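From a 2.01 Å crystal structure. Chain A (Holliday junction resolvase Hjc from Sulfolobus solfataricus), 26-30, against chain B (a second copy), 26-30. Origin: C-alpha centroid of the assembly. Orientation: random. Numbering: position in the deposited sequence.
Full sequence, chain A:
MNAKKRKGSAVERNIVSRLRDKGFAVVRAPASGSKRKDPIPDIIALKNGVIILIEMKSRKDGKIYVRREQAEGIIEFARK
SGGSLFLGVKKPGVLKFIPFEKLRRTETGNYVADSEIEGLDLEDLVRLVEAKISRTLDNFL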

# COMPACT_ATOMS: atom_id res chain seq x y z
N VAL A 26 -4.19 18.52 -10.06
CA VAL A 26 -5.27 18.89 -10.96
C VAL A 26 -4.96 18.58 -12.43
O VAL A 26 -3.88 18.90 -12.92
CB VAL A 26 -5.72 20.38 -10.78
CG1 VAL A 26 -7.02 20.67 -11.52
CG2 VAL A 26 -5.87 20.77 -9.33
N VAL A 27 -5.95 18.05 -13.13
CA VAL A 27 -5.87 17.76 -14.56
C VAL A 27 -7.13 18.31 -15.26
O VAL A 27 -8.21 18.26 -14.70
CB VAL A 27 -5.57 16.26 -14.85
CG1 VAL A 27 -6.73 15.35 -14.47
CG2 VAL A 27 -5.14 16.03 -16.29
N ARG A 28 -6.96 18.89 -16.45
CA ARG A 28 -8.04 19.41 -17.29
C ARG A 28 -8.37 18.33 -18.34
O ARG A 28 -7.43 17.72 -18.86
CB ARG A 28 -7.58 20.68 -17.99
CG ARG A 28 -7.75 21.94 -17.16
CD ARG A 28 -7.19 23.14 -17.88
NE ARG A 28 -8.24 24.08 -18.28
CZ ARG A 28 -8.05 25.15 -19.05
NH1 ARG A 28 -6.84 25.42 -19.53
NH2 ARG A 28 -9.07 25.94 -19.36
N ALA A 29 -9.67 18.09 -18.66
CA ALA A 29 -10.11 17.09 -19.65
C ALA A 29 -9.48 17.47 -21.00
O ALA A 29 -9.41 18.67 -21.31
CB ALA A 29 -11.63 17.06 -19.75
N PRO A 30 -8.98 16.50 -21.80
CA PRO A 30 -8.35 16.86 -23.09
C PRO A 30 -9.29 17.50 -24.11
O PRO A 30 -10.50 17.30 -24.07
CB PRO A 30 -7.79 15.52 -23.59
CG PRO A 30 -8.61 14.48 -22.93
CD PRO A 30 -8.96 15.04 -21.58
N VAL B 26 -11.38 6.98 -16.62
CA VAL B 26 -10.00 7.18 -17.09
C VAL B 26 -9.84 8.45 -17.88
O VAL B 26 -10.67 8.78 -18.74
CB VAL B 26 -9.47 5.96 -17.92
CG1 VAL B 26 -7.98 6.05 -18.15
CG2 VAL B 26 -9.81 4.62 -17.27
N VAL B 27 -8.73 9.15 -17.63
CA VAL B 27 -8.34 10.36 -18.35
C VAL B 27 -6.86 10.28 -18.76
O VAL B 27 -6.06 9.74 -18.02
CB VAL B 27 -8.70 11.65 -17.56
CG1 VAL B 27 -7.88 11.81 -16.28
CG2 VAL B 27 -8.60 12.88 -18.44
N ARG B 28 -6.52 10.84 -19.91
CA ARG B 28 -5.13 10.96 -20.35
C ARG B 28 -4.64 12.35 -19.95
O ARG B 28 -5.46 13.25 -19.78
CB ARG B 28 -5.04 10.83 -21.87
CG ARG B 28 -5.09 9.39 -22.35
CD ARG B 28 -5.16 9.34 -23.86
NE ARG B 28 -3.88 9.69 -24.49
CZ ARG B 28 -3.16 8.87 -25.25
NH1 ARG B 28 -3.59 7.64 -25.49
NH2 ARG B 28 -2.01 9.28 -25.77
N ALA B 29 -3.31 12.54 -19.83
CA ALA B 29 -2.74 13.86 -19.56
C ALA B 29 -2.93 14.68 -20.85
O ALA B 29 -2.76 14.12 -21.95
CB ALA B 29 -1.25 13.76 -19.22
N PRO B 30 -3.33 15.97 -20.77
CA PRO B 30 -3.55 16.75 -22.01
C PRO B 30 -2.29 17.02 -22.84
O PRO B 30 -1.19 17.07 -22.31
CB PRO B 30 -4.20 18.04 -21.51
CG PRO B 30 -3.72 18.19 -20.11
CD PRO B 30 -3.61 16.78 -19.57

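Two copies of the Holliday junction resolvase Hjc meet here through the same short stretch, residues 26 to 30, in which Val27 and Pro30 do most of the packing, and the contact is nearly symmetric. In each chain a strand ends at residue 28 and gives way to a less regular segment, and the two segments from residue 27 to 30 run 80° apart, so they cross rather than pair as neighboring strands. No hydrogen bond links the stretches. The fit rests on apolar packing, and 274 Å² of surface is buried, both sides summed.

At the middle, Val27(A) and Val27(B) both direct their CA-to-CB bonds toward the opposing stretch. Both take the p rotamer, and their CG1 methyls meet at 4.1 Å (Val27(A) CG1 to Val27(B) CG1), a van der Waals touch of like against like. The other methyl of each valine meets a proline ring. CG2 of Val27(A) lies 3.7 Å from CD of Pro30(B), and CD of Pro30(A) lies 3.8 Å from CG2 of Val27(B). Each valine is therefore a two-knobbed bump, one methyl against its twin and one against the proline of the other chain. Both proline rings have the C-gamma endo pucker. The CA atoms of Pro30(A) and Pro30(B) are 4.9 Å apart, yet the two prolines make no contact within 4.5 Å; each ring packs on the partner's valine instead.

The backbone of residue 28 adds to the surface on which these groups rest. The ring of Pro30(B) fits the notch between Val27(A) CG2 and Arg28(A) O, with CD against the methyl and CG 3.9 Å from Arg28(A) O. Pro30(A) sets its CD into the matching notch between Val27(B) CG2 and Arg28(B) O, less closely, at 4.3 Å from Arg28(B) O. The two approaches differ slightly, for the CA-to-CB bond of Pro30(B) points toward the other stretch and that of Pro30(A) sideways. Val27(A) CG2 also comes within 4.5 Å of Arg28(B) O.

The remaining side chains take little part. Arg28(A) and Arg28(B) set off sideways, but their ends lead away, so neither guanidinium enters the contact; their chi3 angles, 112° in chain A and 73° in chain B, mark a local departure from symmetry. Ala29(A) and Ala29(B) point their methyls away, and Val26(A) and Val26(B) are out of reach. Val27(A), Val27(B), Pro30(A) and Pro30(B) provide the bulk of the buried area: 53, 54, 56 and 62 Å², respectively.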